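Local coordinates for putative lipoprotein (Parabacteroides distasonis ATCC 8503, PDB 3JX8) that is of unknown function but, as a putative lipoprotein built on an adhesin-like parallel beta-helix, may take part in cell adhesion or lipid binding, at residues 129-134 with 152-157; 198-203 with 216-221; 15-20 with 44-49. One frame throughout, in Å; residues are numbered along the deposited sequence.

Contact 1: residues 129-134 with 152-157; sequences NVELRG and IAKDIQ
L132 O is gripped by two donors: the backbone amide K154 N at 2.9 Å, in a bond close to straight (169° at the hydrogen), and a water. That water also donates to G134 O and accepts from D155 N at 2.7 Å, joining the two segments where they begin to part. Before this point the pairing is direct, I152 N to V130 O and L132 N to I152 O. Strands 129-132 and 150-153 run parallel in register, as neighbouring coils of a beta-helix of the pectate-lyase-like clan, and the corner at K154 and D155 turns the later segment onto strand 156-158. On the face carrying E131 and I152, the methyl I152 CG2 packs against E131 CG at 3.6 Å. With I152 CG1 anti to the backbone N (chi1 176°), CG2 falls between the backbone N and the carbonyl carbon, and this methyl is the branch that meets E131. R133 holds the E131 carboxylate side-on in a salt bridge, NE at 2.7 Å and NH2 both donating to OE1, which lies at the edge of the guanidinium, near its plane. K154 NZ stays 4.2 Å from E131 OE1, too far for a salt bridge, and about as far from R133 NE; the glutamate charge probably eases the repulsion between the two cations. On the buried face L132 CB meets A153 CB at 4.2 Å, while the leucine also packs on I111 and I122.

Contact 2: residues 198-203 with 216-221; sequences RKAECN and QILDAN. With SO4 (sulfate ion), chain I.
N203 and N221 lie side by side on adjacent strands, pointing the same way with their amide planes 10° apart. In both, CG is anti to the carbonyl carbon (chi1 -66° and -55°), and N221 ND2 reaches N203 OD1 at 3.2 Å in a weak bond. Each asparagine also donates back within its own strand: N203 ND2 to E201 OE2 at 2.8 Å, coming from above the carboxylate plane, and N221 ND2 to D219 OD1, again from above. N203 ND2 also hydrogen-bonds N183 OD1 on the preceding strand, 180-185. E201 and D219 extend alongside one another, D219 OD2 resting 3.8 Å from E201 CG. On the buried face, L218 CD1 comes up to C202 SG at 3.9 Å and also touches A200 CB; V212 packs on all three residues. Between the two faces the backbones pair in parallel register, and at the corner R198 O accepts from both Q216 N and I217 N. R198 NE is salt-bridged to D178. K199 CG lies over one guanidinium face, offset toward the rim, while a bend at chi3 turns its CE away from the line of the chain. K199 NZ then binds two oxygens of a sulfate, O1 at 2.6 Å and O2 at 2.7 Å, whereas R198 NH1 and NH2 give weak bonds to O4. The sulfate, probably from the crystallisation liquor, is consistent with a local excess of positive charge from R198 and K199; farther along the strands, the asparagine donors probably offset the repulsion between two neighbouring carboxylates.

Contact 3: residues 15-20 with 44-49; sequences TREIKI and YLSVTI
Y44 OH donates to E17 OE2 at 2.8 Å, and T15 OG1 pairs with T48 OG1 at 2.7 Å, two side-chain bonds on the same side of the strand pair. E17 OE2 lies at the edge of the tyrosine ring, near its plane, while the carboxylate stands almost upright to the ring (planes 82° apart) and receives the hydroxyl from above its own plane. With CG anti to the backbone N (chi1 177°), the Y44 ring, whose CB points away from 15-20, still brings its hydroxyl to E17. Between these bonds, T15 CG2 rests on S46 OG at 3.6 Å. The other face is largely apolar apart from R16: L45 CD2 packs on I18 CB at 3.8 Å, I18 CD1 on V47 CG2, and I20 CD1 on L45 CB, with I20 and L45 crossing at about a right angle. The backbone fixes this alignment, R16 N to V47 O and V47 N to R16 O, each 2.9 Å, followed by I18 N to L45 O. Farther out, L66, I68 and I91 cover L45, and R16 turns to E14 in a salt bridge and to F54 in a cation-pi contact. Strand 44-50 pairs on with strand 89-95, also antiparallel, consistent with a mixed end region adjoining the parallel coils of a beta-helix.

Along the chain contact 3 comes first, then contact 1, then contact 2, with no overlap in sequence. Contact 3 and contact 2 lie on opposite sides of the chain's centre, their centres about 44 Å apart; contact 1 sits between them, its centre about 25 Å from that of contact 3 and 22 Å from that of contact 2, and none touches another. Contacts 1 and 3 belong to the connected strands that include 13-17, 44-50, 129-132 and 150-153, whereas contact 2 joins 200-205 to 217-223 in the other large sheet, which runs from 57-62 to 235-241. Together they sample an elongated fold that passes from mixed pairing, with antiparallel strands, near the N-terminus to parallel stacking of successive coils.

Contact 1: residues 129-134 with 152-157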
# COMPACT_ATOMS: atom_id res chain seq x y z
N ASN A 129 -14.36 10.22 3.55
CA ASN A 129 -13.86 11.26 2.66
C ASN A 129 -13.31 12.48 3.39
O ASN A 129 -13.76 12.83 4.50
CB ASN A 129 -14.90 11.67 1.63
CG ASN A 129 -16.15 12.21 2.24
OD1 ASN A 129 -16.92 11.45 2.78
ND2 ASN A 129 -16.41 13.51 2.10
N VAL A 130 -12.28 13.07 2.80
CA VAL A 130 -11.78 14.37 3.19
C VAL A 130 -11.93 15.26 1.98
O VAL A 130 -11.51 14.87 0.86
CB VAL A 130 -10.34 14.31 3.61
CG1 VAL A 130 -9.82 15.69 4.01
CG2 VAL A 130 -10.20 13.27 4.73
N GLU A 131 -12.53 16.44 2.18
CA GLU A 131 -12.68 17.44 1.14
C GLU A 131 -12.16 18.79 1.56
O GLU A 131 -12.65 19.39 2.53
CB GLU A 131 -14.14 17.61 0.77
CG GLU A 131 -14.83 16.31 0.48
CD GLU A 131 -16.20 16.50 -0.15
OE1 GLU A 131 -16.64 17.66 -0.38
OE2 GLU A 131 -16.84 15.45 -0.42
N LEU A 132 -11.13 19.25 0.86
CA LEU A 132 -10.62 20.60 1.01
C LEU A 132 -11.32 21.41 -0.06
O LEU A 132 -10.88 21.48 -1.20
CB LEU A 132 -9.10 20.63 0.87
CG LEU A 132 -8.36 19.64 1.77
CD1 LEU A 132 -6.83 19.80 1.67
CD2 LEU A 132 -8.82 19.76 3.19
N ARG A 133 -12.46 21.98 0.30
CA ARG A 133 -13.29 22.70 -0.67
C ARG A 133 -12.81 24.10 -0.90
O ARG A 133 -12.98 24.64 -1.98
CB ARG A 133 -14.75 22.74 -0.23
CG ARG A 133 -15.35 21.37 -0.12
CD ARG A 133 -16.79 21.45 0.30
NE ARG A 133 -17.43 20.13 0.23
CZ ARG A 133 -18.65 19.85 0.72
NH1 ARG A 133 -19.36 20.77 1.36
NH2 ARG A 133 -19.15 18.62 0.60
N GLY A 134 -12.23 24.71 0.11
CA GLY A 134 -11.79 26.09 -0.02
C GLY A 134 -10.44 26.16 -0.69
O GLY A 134 -9.75 25.14 -0.81
N ILE A 152 -10.34 14.73 -1.79
CA ILE A 152 -10.42 15.68 -2.89
C ILE A 152 -10.01 17.06 -2.40
O ILE A 152 -10.51 17.53 -1.37
CB ILE A 152 -11.83 15.74 -3.57
CG1 ILE A 152 -11.82 16.84 -4.64
CG2 ILE A 152 -12.93 16.03 -2.58
CD1 ILE A 152 -12.86 16.70 -5.78
N ALA A 153 -9.08 17.69 -3.10
CA ALA A 153 -8.69 19.07 -2.82
C ALA A 153 -9.08 19.85 -4.05
O ALA A 153 -8.48 19.69 -5.11
CB ALA A 153 -7.20 19.18 -2.54
N LYS A 154 -10.09 20.70 -3.92
CA LYS A 154 -10.70 21.38 -5.05
C LYS A 154 -9.99 22.61 -5.58
O LYS A 154 -10.26 23.03 -6.69
CB LYS A 154 -12.13 21.76 -4.72
CG LYS A 154 -13.00 20.54 -4.50
CD LYS A 154 -14.48 20.88 -4.41
CE LYS A 154 -15.33 19.60 -4.50
NZ LYS A 154 -16.72 19.80 -3.96
N ASP A 155 -9.05 23.16 -4.83
CA ASP A 155 -8.48 24.44 -5.24
C ASP A 155 -7.20 24.68 -4.47
O ASP A 155 -7.20 25.30 -3.39
CB ASP A 155 -9.51 25.54 -4.92
CG ASP A 155 -9.09 26.95 -5.33
OD1 ASP A 155 -7.98 27.18 -5.86
OD2 ASP A 155 -9.91 27.84 -5.09
N ILE A 156 -6.09 24.20 -5.03
CA ILE A 156 -4.80 24.29 -4.36
C ILE A 156 -3.85 25.15 -5.15
O ILE A 156 -3.92 25.21 -6.38
CB ILE A 156 -4.18 22.88 -4.08
CG1 ILE A 156 -3.64 22.22 -5.37
CG2 ILE A 156 -5.19 21.98 -3.29
CD1 ILE A 156 -3.33 20.71 -5.26
N GLN A 157 -2.97 25.80 -4.41
CA GLN A 157 -1.88 26.60 -4.92
C GLN A 157 -0.71 26.37 -3.97
O GLN A 157 -0.66 26.96 -2.88
CB GLN A 157 -2.27 28.08 -4.97
CG GLN A 157 -1.33 28.89 -5.81
CD GLN A 157 -1.56 30.40 -5.73
OE1 GLN A 157 -2.54 30.87 -5.16
NE2 GLN A 157 -0.65 31.15 -6.31
O HOH W 1 -17.93 18.14 -2.40
O HOH W 2 -8.67 22.92 -2.13
O HOH W 3 -12.45 27.25 -4.15

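Contact 2: residues 198-203 with 216-221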
# COMPACT_ATOMS: atom_id res chain seq x y z
N ARG A 198 4.58 21.81 -12.42
CA ARG A 198 5.77 22.03 -13.24
C ARG A 198 6.57 20.73 -13.35
O ARG A 198 6.90 20.32 -14.46
CB ARG A 198 6.63 23.18 -12.69
CG ARG A 198 7.86 23.44 -13.55
CD ARG A 198 8.64 24.66 -13.06
NE ARG A 198 9.16 24.43 -11.71
CZ ARG A 198 10.31 23.83 -11.41
NH1 ARG A 198 11.14 23.40 -12.35
NH2 ARG A 198 10.64 23.66 -10.13
N LYS A 199 6.90 20.14 -12.20
CA LYS A 199 7.57 18.85 -12.14
C LYS A 199 6.70 17.86 -11.38
O LYS A 199 6.16 18.17 -10.32
CB LYS A 199 8.90 18.97 -11.42
CG LYS A 199 9.84 20.01 -12.03
CD LYS A 199 11.35 19.73 -11.76
CE LYS A 199 11.76 19.81 -10.29
NZ LYS A 199 13.26 19.83 -10.08
N ALA A 200 6.57 16.65 -11.92
CA ALA A 200 5.83 15.58 -11.24
C ALA A 200 6.57 14.25 -11.32
O ALA A 200 7.16 13.89 -12.37
CB ALA A 200 4.46 15.44 -11.81
N GLU A 201 6.48 13.51 -10.22
CA GLU A 201 6.91 12.12 -10.14
C GLU A 201 5.69 11.23 -9.90
O GLU A 201 4.90 11.50 -8.98
CB GLU A 201 7.85 11.96 -8.95
CG GLU A 201 8.54 10.63 -8.92
CD GLU A 201 9.31 10.40 -7.62
OE1 GLU A 201 9.72 11.43 -7.02
OE2 GLU A 201 9.48 9.20 -7.22
N CYS A 202 5.53 10.21 -10.71
CA CYS A 202 4.39 9.30 -10.63
C CYS A 202 4.88 7.88 -10.46
O CYS A 202 5.68 7.38 -11.26
CB CYS A 202 3.58 9.39 -11.90
SG CYS A 202 2.76 10.95 -12.11
N ASN A 203 4.41 7.24 -9.41
CA ASN A 203 4.78 5.86 -9.12
C ASN A 203 3.57 5.04 -8.90
O ASN A 203 2.72 5.41 -8.07
CB ASN A 203 5.62 5.79 -7.87
CG ASN A 203 6.96 6.46 -8.03
OD1 ASN A 203 7.84 5.94 -8.72
ND2 ASN A 203 7.14 7.61 -7.41
N GLN A 216 6.87 20.66 -17.27
CA GLN A 216 8.31 20.65 -17.56
C GLN A 216 8.99 19.27 -17.45
O GLN A 216 9.66 18.85 -18.38
CB GLN A 216 8.98 21.63 -16.64
CG GLN A 216 10.41 21.90 -16.98
CD GLN A 216 11.00 22.87 -15.99
OE1 GLN A 216 10.47 23.97 -15.78
NE2 GLN A 216 12.09 22.45 -15.34
N ILE A 217 8.83 18.61 -16.32
CA ILE A 217 9.47 17.32 -16.06
C ILE A 217 8.42 16.33 -15.53
O ILE A 217 7.64 16.65 -14.63
CB ILE A 217 10.57 17.44 -14.97
CG1 ILE A 217 11.67 18.42 -15.39
CG2 ILE A 217 11.18 16.10 -14.65
CD1 ILE A 217 12.47 17.96 -16.57
N LEU A 218 8.42 15.12 -16.09
CA LEU A 218 7.57 14.03 -15.65
C LEU A 218 8.42 12.78 -15.53
O LEU A 218 9.06 12.34 -16.49
CB LEU A 218 6.39 13.77 -16.60
CG LEU A 218 5.48 12.58 -16.27
CD1 LEU A 218 4.81 12.74 -14.85
CD2 LEU A 218 4.40 12.42 -17.38
N ASP A 219 8.40 12.21 -14.34
CA ASP A 219 9.11 10.98 -14.05
C ASP A 219 8.01 9.94 -13.80
O ASP A 219 7.27 10.02 -12.81
CB ASP A 219 10.00 11.29 -12.85
CG ASP A 219 10.81 10.13 -12.40
OD1 ASP A 219 10.84 9.08 -13.07
OD2 ASP A 219 11.46 10.29 -11.32
N ALA A 220 7.88 9.00 -14.73
CA ALA A 220 6.74 8.09 -14.81
C ALA A 220 7.21 6.65 -14.58
O ALA A 220 8.00 6.11 -15.38
CB ALA A 220 6.05 8.24 -16.17
N ASN A 221 6.78 6.05 -13.48
CA ASN A 221 7.25 4.73 -13.05
C ASN A 221 6.10 3.81 -12.75
O ASN A 221 5.19 4.18 -11.97
CB ASN A 221 8.13 4.84 -11.80
CG ASN A 221 9.30 5.80 -12.01
OD1 ASN A 221 10.20 5.52 -12.78
ND2 ASN A 221 9.23 6.98 -11.41
S SO4 I . 14.46 22.72 -10.75
O1 SO4 I . 14.17 21.63 -11.67
O2 SO4 I . 14.40 22.23 -9.38
O3 SO4 I . 15.76 23.27 -11.09
O4 SO4 I . 13.50 23.79 -10.95

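Contact 3: residues 15-20 with 44-49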
# COMPACT_ATOMS: atom_id res chain seq x y z
N THR A 15 -26.57 18.65 21.36
CA THR A 15 -25.40 19.41 21.02
C THR A 15 -24.70 19.84 22.29
O THR A 15 -25.32 20.36 23.23
CB THR A 15 -25.77 20.63 20.21
OG1 THR A 15 -26.33 20.19 18.97
CG2 THR A 15 -24.58 21.52 19.96
N ARG A 16 -23.39 19.62 22.31
CA ARG A 16 -22.54 20.06 23.39
C ARG A 16 -21.37 20.84 22.85
O ARG A 16 -20.63 20.36 21.95
CB ARG A 16 -21.99 18.87 24.18
CG ARG A 16 -23.01 18.16 24.98
CD ARG A 16 -22.42 17.05 25.80
NE ARG A 16 -23.53 16.26 26.28
CZ ARG A 16 -23.47 15.15 27.00
NH1 ARG A 16 -22.33 14.64 27.42
NH2 ARG A 16 -24.61 14.57 27.34
N GLU A 17 -21.20 22.03 23.40
CA GLU A 17 -19.99 22.79 23.17
C GLU A 17 -18.98 22.34 24.19
O GLU A 17 -19.26 22.37 25.38
CB GLU A 17 -20.25 24.28 23.25
CG GLU A 17 -21.10 24.76 22.07
CD GLU A 17 -21.32 26.28 22.07
OE1 GLU A 17 -21.00 26.94 23.09
OE2 GLU A 17 -21.80 26.82 21.04
N ILE A 18 -17.81 21.92 23.74
CA ILE A 18 -16.80 21.35 24.63
C ILE A 18 -15.61 22.30 24.73
O ILE A 18 -15.05 22.73 23.72
CB ILE A 18 -16.37 19.97 24.14
CG1 ILE A 18 -17.60 19.06 24.06
CG2 ILE A 18 -15.34 19.37 25.08
CD1 ILE A 18 -17.46 17.89 23.13
N LYS A 19 -15.26 22.64 25.96
CA LYS A 19 -14.15 23.56 26.23
C LYS A 19 -12.85 22.90 25.84
O LYS A 19 -12.56 21.78 26.27
CB LYS A 19 -14.12 23.96 27.72
CG LYS A 19 -13.32 25.21 28.04
N ILE A 20 -12.08 23.59 25.02
CA ILE A 20 -10.82 23.06 24.55
C ILE A 20 -9.73 24.14 24.44
O ILE A 20 -10.03 25.29 24.19
CB ILE A 20 -10.98 22.39 23.17
CG1 ILE A 20 -11.51 23.36 22.12
CG2 ILE A 20 -11.91 21.21 23.24
CD1 ILE A 20 -11.19 22.89 20.68
N TYR A 44 -12.49 26.25 19.27
CA TYR A 44 -13.89 25.95 19.49
C TYR A 44 -14.18 24.52 19.12
O TYR A 44 -13.66 24.03 18.13
CB TYR A 44 -14.74 26.87 18.63
CG TYR A 44 -16.23 26.61 18.71
CD1 TYR A 44 -16.99 27.09 19.77
CD2 TYR A 44 -16.88 25.90 17.71
CE1 TYR A 44 -18.34 26.85 19.83
CE2 TYR A 44 -18.22 25.66 17.76
CZ TYR A 44 -18.96 26.15 18.83
OH TYR A 44 -20.31 25.91 18.88
N LEU A 45 -15.01 23.86 19.91
CA LEU A 45 -15.50 22.54 19.57
C LEU A 45 -16.95 22.39 19.94
O LEU A 45 -17.35 22.64 21.08
CB LEU A 45 -14.71 21.45 20.28
CG LEU A 45 -15.20 20.01 20.07
CD1 LEU A 45 -15.20 19.57 18.57
CD2 LEU A 45 -14.40 19.06 20.96
N SER A 46 -17.72 21.90 18.98
CA SER A 46 -19.09 21.53 19.21
C SER A 46 -19.37 20.16 18.58
O SER A 46 -18.95 19.91 17.46
CB SER A 46 -20.00 22.59 18.57
OG SER A 46 -21.33 22.12 18.46
N VAL A 47 -20.09 19.31 19.30
CA VAL A 47 -20.44 17.95 18.84
C VAL A 47 -21.94 17.74 19.05
O VAL A 47 -22.47 18.01 20.14
CB VAL A 47 -19.68 16.86 19.63
CG1 VAL A 47 -20.13 15.45 19.18
CG2 VAL A 47 -18.17 17.04 19.51
N THR A 48 -22.61 17.24 18.01
CA THR A 48 -24.00 16.88 18.06
C THR A 48 -24.11 15.38 17.77
O THR A 48 -23.69 14.89 16.71
CB THR A 48 -24.80 17.66 17.03
OG1 THR A 48 -24.63 19.06 17.26
CG2 THR A 48 -26.30 17.27 17.07
N ILE A 49 -24.69 14.63 18.71
CA ILE A 49 -24.89 13.19 18.53
C ILE A 49 -26.07 12.78 19.42
O ILE A 49 -26.44 13.52 20.36
CB ILE A 49 -23.56 12.41 18.87
CG1 ILE A 49 -23.57 11.00 18.24
CG2 ILE A 49 -23.28 12.35 20.39
CD1 ILE A 49 -22.19 10.33 18.20
O HOH W 4 -15.56 25.04 22.51